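Local coordinates for protein putative glycoside hydrolase (Parabacteroides distasonis ATCC 8503, PDB 3GYC) that probably hydrolyses glycosidic bonds, as a putative glycoside hydrolase with a cellulase-like, sugar-binding TIM-barrel domain, at residues P16-S25 against V341-Q352; L73-D81 against Y251-Y261. All coordinates share one frame; numbering follows the deposited sequence.

Contact 1. Residues P16-S25 against V341-Q352. With EDO (1,2-ethanediol), chain C.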
loop_
_atom_site.group_PDB
_atom_site.type_symbol
_atom_site.label_atom_id
_atom_site.label_comp_id
_atom_site.label_asym_id
_atom_site.label_seq_id
_atom_site.Cartn_x
_atom_site.Cartn_y
_atom_site.Cartn_z
ATOM N N PRO A 16 16.709 -4.083 -4.145
ATOM C CA PRO A 16 15.365 -3.738 -3.809
ATOM C C PRO A 16 14.392 -4.852 -4.213
ATOM O O PRO A 16 14.684 -5.658 -5.058
ATOM C CB PRO A 16 15.090 -2.513 -4.691
ATOM C CG PRO A 16 16.373 -1.891 -4.872
ATOM C CD PRO A 16 17.381 -3.014 -4.881
ATOM N N ARG A 17 13.213 -4.845 -3.623
ATOM C CA ARG A 17 12.151 -5.749 -4.004
ATOM C C ARG A 17 11.081 -5.061 -4.861
ATOM O O ARG A 17 10.750 -3.884 -4.670
ATOM C CB ARG A 17 11.519 -6.422 -2.780
ATOM C CG ARG A 17 12.467 -7.323 -2.129
ATOM C CD ARG A 17 11.870 -8.648 -1.825
ATOM N NE ARG A 17 12.844 -9.568 -1.284
ATOM C CZ ARG A 17 12.692 -10.893 -1.277
ATOM N NH1 ARG A 17 11.611 -11.467 -1.819
ATOM N NH2 ARG A 17 13.623 -11.648 -0.733
ATOM N N ALA A 18 10.583 -5.799 -5.850
ATOM C CA ALA A 18 9.499 -5.329 -6.705
ATOM C C ALA A 18 8.225 -5.836 -6.026
ATOM O O ALA A 18 7.963 -7.053 -5.920
ATOM C CB ALA A 18 9.621 -5.843 -8.146
ATOM N N ILE A 19 7.451 -4.878 -5.558
ATOM C CA ILE A 19 6.260 -5.119 -4.711
ATOM C C ILE A 19 4.947 -4.787 -5.403
ATOM O O ILE A 19 4.903 -3.971 -6.315
ATOM C CB ILE A 19 6.423 -4.345 -3.328
ATOM C CG1 ILE A 19 5.397 -4.768 -2.282
ATOM C CG2 ILE A 19 6.380 -2.795 -3.483
ATOM C CD1 ILE A 19 5.784 -4.284 -0.814
ATOM N N THR A 20 3.884 -5.489 -5.014
ATOM C CA THR A 20 2.553 -5.167 -5.448
ATOM C C THR A 20 1.561 -5.186 -4.236
ATOM O O THR A 20 1.707 -5.998 -3.357
ATOM C CB THR A 20 2.034 -6.127 -6.507
ATOM O OG1 THR A 20 0.749 -5.674 -6.874
ATOM C CG2 THR A 20 1.859 -7.573 -5.981
HETATM N N MSE A 21 0.628 -4.243 -4.231
HETATM C CA MSE A 21 -0.459 -4.185 -3.258
HETATM C C MSE A 21 -1.593 -5.131 -3.672
HETATM O O MSE A 21 -2.204 -4.937 -4.750
HETATM C CB MSE A 21 -1.037 -2.783 -3.191
HETATM C CG MSE A 21 -2.217 -2.701 -2.248
HETATM SE SE MSE A 21 -3.204 -1.114 -2.559
HETATM C CE MSE A 21 -4.079 -1.642 -4.229
ATOM N N TRP A 22 -1.787 -6.201 -2.892
ATOM C CA TRP A 22 -2.952 -7.083 -3.034
ATOM C C TRP A 22 -4.002 -6.822 -1.944
ATOM O O TRP A 22 -5.029 -7.528 -1.870
ATOM C CB TRP A 22 -2.529 -8.538 -3.133
ATOM C CG TRP A 22 -2.052 -8.944 -4.528
ATOM C CD1 TRP A 22 -1.815 -8.123 -5.581
ATOM C CD2 TRP A 22 -1.634 -10.269 -4.968
ATOM N NE1 TRP A 22 -1.373 -8.851 -6.687
ATOM C CE2 TRP A 22 -1.279 -10.166 -6.333
ATOM C CE3 TRP A 22 -1.664 -11.527 -4.388
ATOM C CZ2 TRP A 22 -0.861 -11.250 -7.074
ATOM C CZ3 TRP A 22 -1.261 -12.587 -5.119
ATOM C CH2 TRP A 22 -0.855 -12.449 -6.450
ATOM N N ASP A 23 -3.743 -5.782 -1.140
ATOM C CA ASP A 23 -4.701 -5.177 -0.217
ATOM C C ASP A 23 -5.575 -6.218 0.524
ATOM O O ASP A 23 -5.050 -7.108 1.168
ATOM C CB ASP A 23 -5.527 -4.116 -0.989
ATOM C CG ASP A 23 -6.167 -4.687 -2.301
ATOM O OD1 ASP A 23 -5.448 -4.739 -3.341
ATOM O OD2 ASP A 23 -7.344 -5.137 -2.275
ATOM N N PHE A 24 -6.891 -6.086 0.428
ATOM C CA PHE A 24 -7.826 -7.047 1.010
ATOM C C PHE A 24 -8.411 -7.946 -0.101
ATOM O O PHE A 24 -9.169 -8.878 0.176
ATOM C CB PHE A 24 -8.899 -6.316 1.847
ATOM C CG PHE A 24 -9.363 -5.004 1.274
ATOM C CD1 PHE A 24 -10.447 -4.951 0.392
ATOM C CD2 PHE A 24 -8.741 -3.819 1.630
ATOM C CE1 PHE A 24 -10.887 -3.688 -0.120
ATOM C CE2 PHE A 24 -9.176 -2.591 1.127
ATOM C CZ PHE A 24 -10.246 -2.541 0.249
ATOM N N SER A 25 -7.982 -7.734 -1.364
ATOM C CA SER A 25 -8.460 -8.565 -2.454
ATOM C C SER A 25 -7.977 -10.038 -2.365
ATOM O O SER A 25 -8.692 -10.940 -2.768
ATOM C CB SER A 25 -8.083 -7.953 -3.795
ATOM O OG SER A 25 -8.621 -6.654 -3.991
ATOM N N VAL A 341 13.417 0.892 -1.392
ATOM C CA VAL A 341 13.752 -0.512 -1.127
ATOM C C VAL A 341 12.633 -1.446 -1.599
ATOM O O VAL A 341 12.835 -2.648 -1.742
ATOM C CB VAL A 341 14.059 -0.754 0.398
ATOM C CG1 VAL A 341 15.300 0.059 0.831
ATOM C CG2 VAL A 341 12.872 -0.396 1.256
ATOM N N GLY A 342 11.462 -0.869 -1.840
ATOM C CA GLY A 342 10.295 -1.561 -2.351
ATOM C C GLY A 342 9.578 -0.651 -3.341
ATOM O O GLY A 342 9.098 0.421 -2.971
ATOM N N VAL A 343 9.490 -1.072 -4.603
ATOM C CA VAL A 343 8.858 -0.272 -5.627
ATOM C C VAL A 343 7.779 -1.054 -6.356
ATOM O O VAL A 343 8.027 -2.165 -6.709
ATOM C CB VAL A 343 9.902 0.204 -6.657
ATOM C CG1 VAL A 343 9.244 1.176 -7.656
ATOM C CG2 VAL A 343 11.087 0.829 -5.970
ATOM N N ALA A 344 6.555 -0.487 -6.479
ATOM C CA ALA A 344 5.451 -1.064 -7.223
ATOM C C ALA A 344 5.415 -0.339 -8.571
ATOM O O ALA A 344 5.881 0.797 -8.673
ATOM C CB ALA A 344 4.134 -0.859 -6.509
ATOM N N THR A 345 4.894 -1.008 -9.582
ATOM C CA THR A 345 4.723 -0.424 -10.910
ATOM C C THR A 345 3.375 0.273 -10.939
ATOM O O THR A 345 3.214 1.263 -11.657
ATOM C CB THR A 345 4.799 -1.490 -12.010
ATOM O OG1 THR A 345 3.817 -2.495 -11.747
ATOM C CG2 THR A 345 6.214 -2.096 -12.078
ATOM N N SER A 346 2.413 -0.229 -10.159
ATOM C CA SER A 346 1.112 0.455 -9.981
ATOM C C SER A 346 0.250 -0.206 -8.923
ATOM O O SER A 346 0.538 -1.341 -8.542
ATOM C CB SER A 346 0.310 0.478 -11.292
ATOM O OG SER A 346 -0.348 -0.748 -11.539
ATOM N N ASN A 347 -0.850 0.457 -8.519
ATOM C CA ASN A 347 -1.837 -0.149 -7.635
ATOM C C ASN A 347 -2.919 -0.971 -8.399
ATOM O O ASN A 347 -3.974 -1.220 -7.846
ATOM C CB ASN A 347 -2.480 0.830 -6.618
ATOM C CG ASN A 347 -3.169 2.061 -7.266
ATOM O OD1 ASN A 347 -2.562 2.768 -7.975
ATOM N ND2 ASN A 347 -4.409 2.332 -6.919
ATOM N N PHE A 348 -2.623 -1.390 -9.643
ATOM C CA PHE A 348 -3.519 -2.212 -10.456
ATOM C C PHE A 348 -2.798 -3.503 -10.817
ATOM O O PHE A 348 -3.159 -4.168 -11.781
ATOM C CB PHE A 348 -3.961 -1.448 -11.721
ATOM C CG PHE A 348 -4.470 -0.074 -11.416
ATOM C CD1 PHE A 348 -5.619 0.097 -10.685
ATOM C CD2 PHE A 348 -3.793 1.055 -11.827
ATOM C CE1 PHE A 348 -6.065 1.363 -10.353
ATOM C CE2 PHE A 348 -4.224 2.314 -11.488
ATOM C CZ PHE A 348 -5.385 2.465 -10.769
ATOM N N CYS A 349 -1.775 -3.822 -10.027
ATOM C CA CYS A 349 -0.903 -4.908 -10.302
ATOM C C CYS A 349 -1.418 -6.223 -9.688
ATOM O O CYS A 349 -0.762 -6.837 -8.832
ATOM C CB CYS A 349 0.475 -4.564 -9.784
ATOM S SG CYS A 349 1.724 -5.621 -10.482
ATOM N N GLY A 350 -2.540 -6.675 -10.216
ATOM C CA GLY A 350 -3.188 -7.898 -9.771
ATOM C C GLY A 350 -4.099 -8.477 -10.835
ATOM O O GLY A 350 -4.478 -7.786 -11.776
ATOM N N PRO A 351 -4.525 -9.736 -10.644
ATOM C CA PRO A 351 -5.248 -10.459 -11.675
ATOM C C PRO A 351 -6.660 -9.951 -12.028
ATOM O O PRO A 351 -7.135 -10.236 -13.131
ATOM C CB PRO A 351 -5.215 -11.906 -11.163
ATOM C CG PRO A 351 -4.956 -11.813 -9.735
ATOM C CD PRO A 351 -4.131 -10.620 -9.522
ATOM N N GLN A 352 -7.278 -9.118 -11.200
ATOM C CA GLN A 352 -8.566 -8.545 -11.569
ATOM C C GLN A 352 -8.480 -7.308 -12.489
ATOM O O GLN A 352 -9.501 -6.777 -12.883
ATOM C CB GLN A 352 -9.413 -8.200 -10.327
ATOM C CG GLN A 352 -9.048 -6.916 -9.520
ATOM C CD GLN A 352 -7.920 -7.034 -8.522
ATOM O OE1 GLN A 352 -6.846 -7.649 -8.772
ATOM N NE2 GLN A 352 -8.149 -6.431 -7.348
HETATM C C1 EDO C . -11.673 -7.460 -15.374
HETATM O O1 EDO C . -12.535 -7.543 -16.567
HETATM C C2 EDO C . -12.166 -8.198 -14.132
HETATM O O2 EDO C . -12.638 -7.326 -13.081
HETATM O O HOH W 1 3.510 -3.374 -8.655
HETATM O O HOH W 2 -1.550 -3.485 -7.095
HETATM O O HOH W 3 0.965 -2.092 -5.907
HETATM O O HOH W 4 -4.305 -4.350 -7.419
HETATM O O HOH W 5 -5.695 -6.060 -5.686
#

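Contact 2. Residues L73-D81 against Y251-Y261. With EDO (1,2-ethanediol), chain D.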
loop_
_atom_site.group_PDB
_atom_site.type_symbol
_atom_site.label_atom_id
_atom_site.label_comp_id
_atom_site.label_asym_id
_atom_site.label_seq_id
_atom_site.Cartn_x
_atom_site.Cartn_y
_atom_site.Cartn_z
ATOM N N LEU A 73 -18.555 -8.885 6.007
ATOM C CA LEU A 73 -18.010 -7.546 5.790
ATOM C C LEU A 73 -18.935 -6.697 4.941
ATOM O O LEU A 73 -19.562 -7.222 4.016
ATOM C CB LEU A 73 -16.641 -7.625 5.109
ATOM C CG LEU A 73 -15.570 -8.501 5.758
ATOM C CD1 LEU A 73 -14.309 -8.454 4.961
ATOM C CD2 LEU A 73 -15.315 -8.170 7.242
ATOM N N LYS A 74 -19.049 -5.409 5.273
ATOM C CA LYS A 74 -19.837 -4.456 4.481
ATOM C C LYS A 74 -18.921 -3.887 3.433
ATOM O O LYS A 74 -17.757 -3.681 3.710
ATOM C CB LYS A 74 -20.374 -3.328 5.349
ATOM C CG LYS A 74 -21.241 -3.841 6.469
ATOM C CD LYS A 74 -21.911 -2.730 7.295
ATOM C CE LYS A 74 -20.992 -2.071 8.282
ATOM N NZ LYS A 74 -21.816 -1.258 9.242
ATOM N N GLU A 75 -19.415 -3.618 2.232
ATOM C CA GLU A 75 -18.520 -3.117 1.178
ATOM C C GLU A 75 -18.085 -1.665 1.416
ATOM O O GLU A 75 -18.799 -0.866 2.048
ATOM C CB GLU A 75 -19.152 -3.289 -0.241
ATOM C CG GLU A 75 -20.328 -2.350 -0.600
ATOM C CD GLU A 75 -21.692 -2.742 -0.015
ATOM O OE1 GLU A 75 -21.801 -3.732 0.771
ATOM O OE2 GLU A 75 -22.684 -2.059 -0.371
ATOM N N VAL A 76 -16.882 -1.358 0.953
ATOM C CA VAL A 76 -16.360 0.002 0.994
ATOM C C VAL A 76 -16.922 0.797 -0.193
ATOM O O VAL A 76 -17.235 1.990 -0.082
ATOM C CB VAL A 76 -14.819 0.031 0.893
ATOM C CG1 VAL A 76 -14.319 1.414 1.306
ATOM C CG2 VAL A 76 -14.178 -1.047 1.777
ATOM N N TRP A 77 -17.100 0.108 -1.317
ATOM C CA TRP A 77 -17.549 0.734 -2.581
ATOM C C TRP A 77 -18.097 -0.321 -3.520
ATOM O O TRP A 77 -17.886 -1.521 -3.330
ATOM C CB TRP A 77 -16.350 1.377 -3.313
ATOM C CG TRP A 77 -15.098 0.552 -3.251
ATOM C CD1 TRP A 77 -14.912 -0.726 -3.691
ATOM C CD2 TRP A 77 -13.838 0.971 -2.712
ATOM N NE1 TRP A 77 -13.622 -1.129 -3.445
ATOM C CE2 TRP A 77 -12.950 -0.121 -2.815
ATOM C CE3 TRP A 77 -13.391 2.144 -2.117
ATOM C CZ2 TRP A 77 -11.617 -0.054 -2.366
ATOM C CZ3 TRP A 77 -12.080 2.207 -1.678
ATOM C CH2 TRP A 77 -11.208 1.116 -1.805
ATOM N N ASN A 78 -18.803 0.119 -4.538
ATOM C CA ASN A 78 -19.188 -0.785 -5.588
ATOM C C ASN A 78 -18.614 -0.291 -6.928
ATOM O O ASN A 78 -18.813 -0.905 -7.959
ATOM C CB ASN A 78 -20.704 -1.020 -5.608
ATOM C CG ASN A 78 -21.501 0.208 -5.981
ATOM O OD1 ASN A 78 -20.998 1.175 -6.539
ATOM N ND2 ASN A 78 -22.779 0.144 -5.708
ATOM N N GLN A 79 -17.893 0.819 -6.897
ATOM C CA GLN A 79 -17.329 1.393 -8.122
ATOM C C GLN A 79 -15.910 0.932 -8.450
ATOM O O GLN A 79 -15.461 1.106 -9.581
ATOM C CB GLN A 79 -17.356 2.918 -7.992
ATOM C CG GLN A 79 -18.736 3.411 -7.944
ATOM C CD GLN A 79 -19.423 3.156 -9.258
ATOM O OE1 GLN A 79 -18.923 3.573 -10.297
ATOM N NE2 GLN A 79 -20.585 2.542 -9.215
ATOM N N GLN A 80 -15.213 0.334 -7.485
ATOM C CA GLN A 80 -13.823 -0.139 -7.721
ATOM C C GLN A 80 -13.705 -1.644 -7.693
ATOM O O GLN A 80 -14.564 -2.327 -7.103
ATOM C CB GLN A 80 -12.868 0.451 -6.689
ATOM C CG GLN A 80 -12.992 1.900 -6.472
ATOM C CD GLN A 80 -12.786 2.724 -7.741
ATOM O OE1 GLN A 80 -12.090 2.300 -8.646
ATOM N NE2 GLN A 80 -13.419 3.886 -7.805
ATOM N N ASP A 81 -12.600 -2.167 -8.245
ATOM C CA ASP A 81 -12.368 -3.629 -8.292
ATOM C C ASP A 81 -11.365 -4.200 -7.248
ATOM O O ASP A 81 -10.873 -5.321 -7.394
ATOM C CB ASP A 81 -11.987 -4.080 -9.742
ATOM C CG ASP A 81 -13.209 -4.078 -10.714
ATOM O OD1 ASP A 81 -14.391 -4.052 -10.232
ATOM O OD2 ASP A 81 -12.971 -4.093 -11.955
ATOM N N TYR A 251 -13.394 13.931 -11.603
ATOM C CA TYR A 251 -13.397 12.700 -10.797
ATOM C C TYR A 251 -13.329 13.017 -9.300
ATOM O O TYR A 251 -12.402 13.665 -8.857
ATOM C CB TYR A 251 -12.223 11.805 -11.175
ATOM C CG TYR A 251 -12.334 10.432 -10.529
ATOM C CD1 TYR A 251 -13.297 9.528 -10.976
ATOM C CD2 TYR A 251 -11.561 10.081 -9.419
ATOM C CE1 TYR A 251 -13.451 8.302 -10.391
ATOM C CE2 TYR A 251 -11.684 8.836 -8.833
ATOM C CZ TYR A 251 -12.645 7.955 -9.326
ATOM O OH TYR A 251 -12.869 6.744 -8.786
ATOM N N GLY A 252 -14.280 12.504 -8.516
ATOM C CA GLY A 252 -14.351 12.791 -7.085
ATOM C C GLY A 252 -14.353 11.581 -6.177
ATOM O O GLY A 252 -14.879 11.644 -5.080
ATOM N N TYR A 253 -13.785 10.472 -6.641
ATOM C CA TYR A 253 -13.650 9.250 -5.875
ATOM C C TYR A 253 -14.991 8.691 -5.352
ATOM O O TYR A 253 -15.008 7.998 -4.339
ATOM C CB TYR A 253 -12.674 9.426 -4.707
ATOM C CG TYR A 253 -11.313 9.997 -5.047
ATOM C CD1 TYR A 253 -11.113 11.362 -5.078
ATOM C CD2 TYR A 253 -10.216 9.170 -5.253
ATOM C CE1 TYR A 253 -9.865 11.896 -5.331
ATOM C CE2 TYR A 253 -8.963 9.690 -5.515
ATOM C CZ TYR A 253 -8.796 11.057 -5.571
ATOM O OH TYR A 253 -7.553 11.615 -5.832
ATOM N N ASN A 254 -16.085 8.941 -6.059
ATOM C CA ASN A 254 -17.384 8.460 -5.604
ATOM C C ASN A 254 -17.371 6.924 -5.435
ATOM O O ASN A 254 -16.913 6.183 -6.306
ATOM C CB ASN A 254 -18.510 8.921 -6.514
ATOM C CG ASN A 254 -19.848 8.837 -5.828
ATOM O OD1 ASN A 254 -20.384 7.743 -5.594
ATOM N ND2 ASN A 254 -20.374 9.981 -5.453
ATOM N N ARG A 255 -17.807 6.462 -4.274
ATOM C CA ARG A 255 -17.759 5.035 -3.946
ATOM C C ARG A 255 -18.936 4.191 -4.415
ATOM O O ARG A 255 -18.783 2.970 -4.586
ATOM C CB ARG A 255 -17.596 4.865 -2.431
ATOM C CG ARG A 255 -16.326 5.505 -1.951
ATOM C CD ARG A 255 -15.942 5.134 -0.552
ATOM N NE ARG A 255 -14.554 5.527 -0.309
ATOM C CZ ARG A 255 -13.910 5.374 0.850
ATOM N NH1 ARG A 255 -14.525 4.838 1.896
ATOM N NH2 ARG A 255 -12.641 5.767 0.969
ATOM N N PHE A 256 -20.086 4.824 -4.644
ATOM C CA PHE A 256 -21.302 4.096 -4.989
ATOM C C PHE A 256 -22.053 4.533 -6.238
ATOM O O PHE A 256 -23.018 3.891 -6.606
ATOM C CB PHE A 256 -22.251 4.133 -3.786
ATOM C CG PHE A 256 -21.709 3.404 -2.631
ATOM C CD1 PHE A 256 -21.761 2.015 -2.600
ATOM C CD2 PHE A 256 -21.035 4.064 -1.635
ATOM C CE1 PHE A 256 -21.230 1.334 -1.560
ATOM C CE2 PHE A 256 -20.454 3.355 -0.597
ATOM C CZ PHE A 256 -20.565 2.011 -0.562
ATOM N N LEU A 257 -21.677 5.644 -6.860
ATOM C CA LEU A 257 -22.378 6.094 -8.036
ATOM C C LEU A 257 -21.446 6.135 -9.223
ATOM O O LEU A 257 -20.261 6.447 -9.063
ATOM C CB LEU A 257 -23.003 7.438 -7.820
ATOM C CG LEU A 257 -24.171 7.475 -6.831
ATOM C CD1 LEU A 257 -24.470 8.926 -6.624
ATOM C CD2 LEU A 257 -25.403 6.682 -7.284
ATOM N N PRO A 258 -21.989 5.842 -10.426
ATOM C CA PRO A 258 -21.180 5.694 -11.662
ATOM C C PRO A 258 -20.761 6.982 -12.379
ATOM O O PRO A 258 -19.939 6.929 -13.263
ATOM C CB PRO A 258 -22.086 4.853 -12.572
ATOM C CG PRO A 258 -23.470 5.133 -12.086
ATOM C CD PRO A 258 -23.380 5.383 -10.617
ATOM N N ASP A 259 -21.316 8.111 -11.977
ATOM C CA ASP A 259 -21.072 9.386 -12.666
ATOM C C ASP A 259 -19.616 9.832 -12.747
ATOM O O ASP A 259 -19.191 10.257 -13.788
ATOM C CB ASP A 259 -21.952 10.440 -12.034
ATOM C CG ASP A 259 -23.411 9.997 -11.999
ATOM O OD1 ASP A 259 -24.206 10.606 -12.765
ATOM O OD2 ASP A 259 -23.756 8.981 -11.297
ATOM N N ASP A 260 -18.859 9.699 -11.662
ATOM C CA ASP A 260 -17.405 10.012 -11.640
ATOM C C ASP A 260 -16.648 9.210 -12.696
ATOM O O ASP A 260 -15.879 9.792 -13.475
ATOM C CB ASP A 260 -16.787 9.776 -10.234
ATOM C CG ASP A 260 -17.182 10.874 -9.222
ATOM O OD1 ASP A 260 -18.012 11.710 -9.576
ATOM O OD2 ASP A 260 -16.653 10.933 -8.092
ATOM N N TYR A 261 -16.897 7.902 -12.770
ATOM C CA TYR A 261 -16.228 7.109 -13.801
ATOM C C TYR A 261 -16.624 7.507 -15.213
ATOM O O TYR A 261 -15.819 7.377 -16.166
ATOM C CB TYR A 261 -16.420 5.608 -13.624
ATOM C CG TYR A 261 -15.232 4.921 -12.976
ATOM C CD1 TYR A 261 -14.025 4.839 -13.646
ATOM C CD2 TYR A 261 -15.313 4.356 -11.726
ATOM C CE1 TYR A 261 -12.941 4.262 -13.094
ATOM C CE2 TYR A 261 -14.203 3.737 -11.153
ATOM C CZ TYR A 261 -13.034 3.660 -11.855
ATOM O OH TYR A 261 -11.913 3.069 -11.343
HETATM C C1 EDO D . -17.060 -7.621 -9.962
HETATM O O1 EDO D . -15.808 -8.238 -10.316
HETATM C C2 EDO D . -16.809 -6.243 -9.418
HETATM O O2 EDO D . -15.690 -6.168 -8.516
HETATM O O HOH W 6 -17.392 3.426 2.005
HETATM O O HOH W 7 -14.576 4.657 -5.389
#

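Contact 1. Residues P16-S25 against V341-Q352
The carbonyl oxygen of Cys349 is gripped by two side chains of the strand 17-23. Thr20 OG1 donates to Cys349 O at 2.7 Å, and the indole Trp22 NE1 reaches the same Cys349 O at 3.0 Å. The oxygen lies 5° out of the indole plane, at its edge, and the N-H...O angle is 151°. Thr20 can serve because its OG1 stands opposite its own backbone nitrogen about the first side-chain bond (chi1 -178°), which turns the hydroxyl to the loop. Further round the indole, on its six-membered ring, Trp22 CZ2 meets Pro351 CD at 4.1 Å, the two side chains crossing at about a right angle, while Trp357 of helix 354-357 packs against both.

At the other end the two segments are neighbouring parallel strands. Val343 N donates to Arg17 O, Ile19 N to Val343 O, and Arg17 N to Val341 O at 2.9 Å. Strands 17-23 and 340-343 are the first and last of the eight, and their pairing closes the TIM barrel. Gly342 CA adds a CA-H...O contact to Arg17 O at 3.3 Å. Past Ala344 the chains part and waters fill in: one accepts from Met21 N at 2.7 Å and lies within hydrogen-bonding distance of Ser346 O, and another links Ile19 O with Thr345 N. The selenomethionine Met21 lays its CE alongside Asn347, 3.8 Å from Asn347 CB, while the amide of Asn347 turns to Trp236 and Val310.

The carbonyl oxygen of a buried residue, left without a strand partner here, is thus met by a hydroxyl and an indole N-H; side-chain donors and waters together replace the ladder once the backbones diverge.

Contact 2. Residues L73-D81 against Y251-Y261
With CG opposite the carbonyl carbon (chi1 -48°) and a bend at chi2 (-58°), Gln80 curls its amide round to the hydroxyls of Tyr261 and Tyr251. Tyr261 OH donates to Gln80 OE1 at 2.8 Å, in the carbonyl plane and on a lone pair. The other end of the amide gives Tyr251 OH only a weak bond from Gln80 NE2, at 3.1 Å, but also donates to a water that in turn donates a hydrogen bond to Asn254 O. An amide suits this place because it can accept from one phenol and donate to another; Tyr251 OH is also bonded to Asp311.

The backbones meet at Arg255 O, which accepts from two successive amides: Asn78 N at 2.9 Å and, less straight, Gln79 N. The ring of Phe256 swings back over Trp77, whose CA sits over its face, 4.2 Å from the ring centroid, in a CH-pi contact. At the edge of the same ring Asn78 ND2 comes to 3.8 Å from Phe256 CD1. Arg255 runs out extended past Val76, whose CG1 lies over one face of the guanidinium, as does the Trp77 ring edge, with the two planes nearly perpendicular (88°).

Gln79 lays its bent chain along Leu257 and Pro258, and its NE2 donates to Asn78 OD1 at 3.0 Å. An alanine in place of Gln79 would probably leave Asn78 OD1 without this donor and open a gap beside the backbone of Leu257 and Pro258.

Asn254 OD1 takes two N-H groups from opposite faces of its amide plane: the bond from Phe256 N makes an Asx turn, and that from Leu257 N extends it to an Asx motif. It shapes the 251-258 loop, on which, with Tyr261 early in helix 259-273, the loop between strands 71-73 and 88-90 packs.

The centres of the two contacts lie about 21 Å apart, and along the chain contact 2 is nested inside the loop that contact 1 closes. They touch directly where Gln352 NE2 comes 2.9 Å from Asp81 O, a probable hydrogen bond, and where Phe24 CZ packs 3.9 Å from Trp77 CZ2. Contact 1, about 8 Å from the centre of the chain, joins strands of the barrel; contact 2, about 19 Å out, joins loops beyond it. Both reach the C-terminal side of the barrel strands, where TIM-barrel enzymes carry their active sites, so they probably help frame it. Ethanediols, probably from the crystallisation liquor, bind Asp81 OD1 and, weakly, Gln352 O.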